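Local coordinates for protein rhino (PDB 5XYV) that probably takes part in specifying germline piRNA clusters, binding the N-terminal domain of Deadlock through its chromoshadow domain, at residues 6-18 with 29-42. Residues are numbered along the deposited sequence; the frame is centred on the assembly and turned at random.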
loop_
_atom_site.group_PDB
_atom_site.type_symbol
_atom_site.label_atom_id
_atom_site.label_comp_id
_atom_site.label_asym_id
_atom_site.label_seq_id
_atom_site.Cartn_x
_atom_site.Cartn_y
_atom_site.Cartn_z
ATOM N N PHE B 6 22.556 -6.359 9.563
ATOM C CA PHE B 6 21.762 -5.556 8.654
ATOM C C PHE B 6 20.320 -5.553 9.127
ATOM O O PHE B 6 19.934 -6.362 9.973
ATOM C CB PHE B 6 21.839 -6.106 7.240
ATOM C CG PHE B 6 21.273 -7.486 7.109
ATOM C CD1 PHE B 6 19.935 -7.681 6.814
ATOM C CD2 PHE B 6 22.085 -8.592 7.287
ATOM C CE1 PHE B 6 19.417 -8.951 6.696
ATOM C CE2 PHE B 6 21.576 -9.861 7.170
ATOM C CZ PHE B 6 20.232 -10.041 6.874
ATOM N N GLY B 7 19.511 -4.674 8.557
ATOM C CA GLY B 7 18.102 -4.619 8.909
ATOM C C GLY B 7 17.907 -4.031 10.289
ATOM O O GLY B 7 18.711 -3.202 10.735
ATOM N N VAL B 8 16.852 -4.470 10.975
ATOM C CA VAL B 8 16.506 -3.900 12.276
ATOM C C VAL B 8 17.623 -4.191 13.261
ATOM O O VAL B 8 17.803 -3.457 14.230
ATOM C CB VAL B 8 15.147 -4.440 12.825
ATOM C CG1 VAL B 8 13.997 -4.000 11.937
ATOM C CG2 VAL B 8 15.156 -5.956 12.934
ATOM N N ASN B 9 18.386 -5.247 12.988
ATOM C CA ASN B 9 19.470 -5.669 13.862
ATOM C C ASN B 9 20.616 -4.661 13.978
ATOM O O ASN B 9 21.432 -4.763 14.891
ATOM C CB ASN B 9 20.008 -7.019 13.398
ATOM C CG ASN B 9 19.267 -8.171 14.027
ATOM O OD1 ASN B 9 19.103 -8.220 15.245
ATOM N ND2 ASN B 9 18.799 -9.098 13.202
ATOM N N ARG B 10 20.677 -3.690 13.068
ATOM C CA ARG B 10 21.623 -2.589 13.203
ATOM C C ARG B 10 21.288 -1.772 14.433
ATOM O O ARG B 10 22.123 -1.028 14.947
ATOM C CB ARG B 10 21.613 -1.688 11.972
ATOM C CG ARG B 10 22.063 -2.371 10.713
ATOM C CD ARG B 10 22.092 -1.394 9.552
ATOM N NE ARG B 10 23.384 -1.479 8.876
ATOM C CZ ARG B 10 23.589 -2.122 7.734
ATOM N NH1 ARG B 10 22.582 -2.708 7.115
ATOM N NH2 ARG B 10 24.791 -2.149 7.194
ATOM N N GLY B 11 20.048 -1.911 14.888
ATOM C CA GLY B 11 19.551 -1.141 15.999
ATOM C C GLY B 11 19.497 0.341 15.678
ATOM O O GLY B 11 19.537 1.158 16.594
ATOM N N LEU B 12 19.417 0.700 14.396
ATOM C CA LEU B 12 19.270 2.115 14.031
ATOM C C LEU B 12 17.828 2.496 13.728
ATOM O O LEU B 12 16.963 1.633 13.557
ATOM C CB LEU B 12 20.142 2.469 12.827
ATOM C CG LEU B 12 21.596 2.013 12.859
ATOM C CD1 LEU B 12 22.234 2.185 11.485
ATOM C CD2 LEU B 12 22.355 2.806 13.910
ATOM N N ASP B 13 17.577 3.796 13.659
ATOM C CA ASP B 13 16.255 4.305 13.333
ATOM C C ASP B 13 16.040 4.409 11.826
ATOM O O ASP B 13 16.937 4.826 11.080
ATOM C CB ASP B 13 16.040 5.665 13.988
ATOM C CG ASP B 13 15.762 5.557 15.472
ATOM O OD1 ASP B 13 15.271 4.492 15.918
ATOM O OD2 ASP B 13 16.039 6.536 16.193
ATOM N N LEU B 14 14.844 4.024 11.385
ATOM C CA LEU B 14 14.492 4.041 9.966
ATOM C C LEU B 14 14.686 5.438 9.367
ATOM O O LEU B 14 14.256 6.432 9.958
ATOM C CB LEU B 14 13.045 3.575 9.771
ATOM C CG LEU B 14 12.539 3.346 8.346
ATOM C CD1 LEU B 14 13.292 2.227 7.673
ATOM C CD2 LEU B 14 11.055 3.038 8.355
ATOM N N ASP B 15 15.352 5.515 8.216
ATOM C CA ASP B 15 15.554 6.802 7.568
ATOM C C ASP B 15 14.486 6.957 6.495
ATOM O O ASP B 15 13.415 7.531 6.752
ATOM C CB ASP B 15 16.957 6.914 6.968
ATOM C CG ASP B 15 17.369 8.355 6.701
ATOM O OD1 ASP B 15 16.828 9.261 7.371
ATOM O OD2 ASP B 15 18.232 8.567 5.821
ATOM N N LYS B 16 14.776 6.438 5.301
ATOM C CA LYS B 16 13.844 6.458 4.165
ATOM C C LYS B 16 13.442 5.022 3.734
ATOM O O LYS B 16 14.214 4.070 3.909
ATOM C CB LYS B 16 14.465 7.226 2.968
ATOM C CG LYS B 16 14.998 8.643 3.260
ATOM C CD LYS B 16 14.216 9.348 4.354
ATOM C CE LYS B 16 14.956 10.549 5.031
ATOM N NZ LYS B 16 14.895 11.866 4.255
ATOM N N ILE B 17 12.236 4.879 3.173
ATOM C CA ILE B 17 11.855 3.685 2.410
ATOM C C ILE B 17 11.991 4.021 0.946
ATOM O O ILE B 17 11.237 4.857 0.445
ATOM C CB ILE B 17 10.406 3.232 2.676
ATOM C CG1 ILE B 17 10.172 3.015 4.173
ATOM C CG2 ILE B 17 10.054 1.996 1.831
ATOM C CD1 ILE B 17 8.853 2.313 4.506
ATOM N N LEU B 18 12.946 3.393 0.263
ATOM C CA LEU B 18 13.246 3.737 -1.126
ATOM C C LEU B 18 12.385 3.020 -2.145
ATOM O O LEU B 18 12.139 3.540 -3.230
ATOM C CB LEU B 18 14.708 3.442 -1.452
ATOM C CG LEU B 18 15.731 3.995 -0.475
ATOM C CD1 LEU B 18 17.159 3.620 -0.878
ATOM C CD2 LEU B 18 15.547 5.513 -0.346
ATOM N N MET B 29 10.850 -4.466 1.849
ATOM C CA MET B 29 11.083 -3.051 1.710
ATOM C C MET B 29 12.573 -2.806 1.681
ATOM O O MET B 29 13.323 -3.450 2.417
ATOM C CB MET B 29 10.430 -2.282 2.863
ATOM C CG MET B 29 9.158 -2.914 3.387
ATOM S SD MET B 29 7.752 -2.531 2.329
ATOM C CE MET B 29 7.692 -0.742 2.529
ATOM N N PHE B 30 12.989 -1.878 0.830
ATOM C CA PHE B 30 14.383 -1.495 0.713
ATOM C C PHE B 30 14.554 -0.151 1.378
ATOM O O PHE B 30 13.943 0.848 0.977
ATOM C CB PHE B 30 14.801 -1.519 -0.754
ATOM C CG PHE B 30 14.574 -2.867 -1.377
ATOM C CD1 PHE B 30 13.446 -3.126 -2.143
ATOM C CD2 PHE B 30 15.439 -3.915 -1.101
ATOM C CE1 PHE B 30 13.225 -4.389 -2.661
ATOM C CE2 PHE B 30 15.217 -5.166 -1.626
ATOM C CZ PHE B 30 14.114 -5.400 -2.404
ATOM N N VAL B 31 15.357 -0.141 2.437
ATOM C CA VAL B 31 15.349 0.979 3.366
ATOM C C VAL B 31 16.739 1.459 3.709
ATOM O O VAL B 31 17.730 0.747 3.545
ATOM C CB VAL B 31 14.627 0.633 4.723
ATOM C CG1 VAL B 31 13.171 0.243 4.499
ATOM C CG2 VAL B 31 15.424 -0.438 5.525
ATOM N N THR B 32 16.784 2.688 4.203
ATOM C CA THR B 32 18.013 3.247 4.747
ATOM C C THR B 32 17.798 3.582 6.224
ATOM O O THR B 32 16.662 3.784 6.673
ATOM C CB THR B 32 18.464 4.474 3.951
ATOM O OG1 THR B 32 17.455 5.482 4.034
ATOM C CG2 THR B 32 18.654 4.096 2.498
ATOM N N TRP B 33 18.880 3.613 6.984
ATOM C CA TRP B 33 18.779 3.925 8.402
ATOM C C TRP B 33 19.479 5.241 8.666
ATOM O O TRP B 33 20.395 5.605 7.931
ATOM C CB TRP B 33 19.393 2.807 9.247
ATOM C CG TRP B 33 18.913 1.467 8.852
ATOM C CD1 TRP B 33 19.523 0.590 8.009
ATOM C CD2 TRP B 33 17.705 0.835 9.287
ATOM N NE1 TRP B 33 18.765 -0.551 7.887
ATOM C CE2 TRP B 33 17.642 -0.426 8.667
ATOM C CE3 TRP B 33 16.664 1.218 10.141
ATOM C CZ2 TRP B 33 16.576 -1.314 8.874
ATOM C CZ3 TRP B 33 15.613 0.350 10.340
ATOM C CH2 TRP B 33 15.575 -0.905 9.716
ATOM N N LYS B 34 19.075 5.928 9.732
ATOM C CA LYS B 34 19.723 7.178 10.097
ATOM C C LYS B 34 21.146 6.953 10.574
ATOM O O LYS B 34 21.396 6.107 11.446
ATOM C CB LYS B 34 18.921 7.903 11.172
ATOM C CG LYS B 34 17.588 8.449 10.670
ATOM C CD LYS B 34 16.777 9.092 11.781
ATOM C CE LYS B 34 15.447 9.588 11.251
ATOM N NZ LYS B 34 14.592 10.146 12.338
ATOM N N GLY B 35 22.078 7.705 9.988
ATOM C CA GLY B 35 23.465 7.645 10.406
ATOM C C GLY B 35 24.247 6.600 9.642
ATOM O O GLY B 35 25.470 6.482 9.790
ATOM N N CYS B 36 23.535 5.841 8.813
ATOM C CA CYS B 36 24.135 4.777 8.025
ATOM C C CYS B 36 23.875 4.953 6.541
ATOM O O CYS B 36 22.813 5.414 6.145
ATOM C CB CYS B 36 23.611 3.416 8.488
ATOM S SG CYS B 36 24.209 2.007 7.522
ATOM N N SER B 37 24.842 4.537 5.731
ATOM C CA SER B 37 24.779 4.711 4.289
ATOM C C SER B 37 24.231 3.502 3.522
ATOM O O SER B 37 23.876 3.620 2.353
ATOM C CB SER B 37 26.175 5.050 3.772
ATOM O OG SER B 37 26.166 5.160 2.366
ATOM N N SER B 38 24.164 2.345 4.182
ATOM C CA SER B 38 23.783 1.099 3.507
ATOM C C SER B 38 22.294 1.038 3.175
ATOM O O SER B 38 21.488 1.740 3.804
ATOM C CB SER B 38 24.165 -0.113 4.368
ATOM O OG SER B 38 25.537 -0.110 4.684
ATOM N N ILE B 39 21.947 0.201 2.193
ATOM C CA ILE B 39 20.559 -0.040 1.796
ATOM C C ILE B 39 20.192 -1.484 2.128
ATOM O O ILE B 39 20.846 -2.410 1.659
ATOM C CB ILE B 39 20.323 0.219 0.278
ATOM C CG1 ILE B 39 20.829 1.606 -0.124
ATOM C CG2 ILE B 39 18.835 0.040 -0.108
ATOM C CD1 ILE B 39 20.549 1.953 -1.575
ATOM N N ASP B 40 19.145 -1.681 2.929
ATOM C CA ASP B 40 18.805 -3.030 3.378
ATOM C C ASP B 40 17.447 -3.505 2.871
ATOM O O ASP B 40 16.504 -2.715 2.761
ATOM C CB ASP B 40 18.807 -3.097 4.904
ATOM C CG ASP B 40 20.171 -2.887 5.491
ATOM O OD1 ASP B 40 20.250 -2.554 6.686
ATOM O OD2 ASP B 40 21.163 -3.059 4.764
ATOM N N ALA B 41 17.345 -4.798 2.582
ATOM C CA ALA B 41 16.046 -5.407 2.366
ATOM C C ALA B 41 15.541 -5.874 3.721
ATOM O O ALA B 41 16.234 -6.604 4.440
ATOM C CB ALA B 41 16.114 -6.556 1.398
ATOM N N VAL B 42 14.327 -5.459 4.050
ATOM C CA VAL B 42 13.705 -5.742 5.325
ATOM C C VAL B 42 12.326 -6.292 5.041
ATOM O O VAL B 42 11.577 -5.686 4.277
ATOM C CB VAL B 42 13.626 -4.466 6.170
ATOM C CG1 VAL B 42 12.554 -4.583 7.244
ATOM C CG2 VAL B 42 14.997 -4.144 6.752
#
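Asp40 of segment 29-42 gathers the turn at Gly7 to Arg10 onto the sheet through one carboxylate oxygen, and illustrates how a buried acid can organise an irregular chain. Its OD1 accepts hydrogen bonds from the backbone N of Gly7 at 2.9 Å, almost straight, and from the indole NE1 of Trp33 at 2.8 Å; the two donors come from opposite faces of the carboxylate plane. Arg10 adds a salt bridge from NH1 to the same oxygen, its guanidinium turned only 18° from the carboxylate plane, although the modelled NH1-OD1 distance is too short to be taken at face value. Two well-formed N-H donors thus grip OD1 with the positive guanidinium beside it, and together they would probably favour the charged carboxylate.

Trp33 ties this cluster to the strands. Gly7 O lies over one face of the indole and Val31 CG2 over the other, while CD of Arg10 comes obliquely to CD1 and CD1 of Leu12 packs on CB. Replacing Trp33 by an alanine would probably leave Asp40 without one donor and open a gap between Gly7 and Leu14. Leu14 reaches across to Val31 because its CG stands anti to the backbone N (chi1 -172°), bringing CD1 to 3.6 Å from Val31 CB.

Between the two backbones, Lys34 N bonds to Asp13 O, Thr32 N to Lys16 O and Leu18 N to Phe30 O. Among these, Asp15 N donates to Thr32 O at 2.7 Å, and Lys16 N turns instead to the threonine hydroxyl, OG1 accepting at 3.1 Å. Beyond, Ile17 and Met29 meet under helix 52-61, while Ala41 N bonds His18 of the Deadlock chain. The one-residue slip at Asp15 and Lys16, opposite Thr32, is a classic beta bulge in the three-stranded antiparallel sheet of the chromoshadow domain.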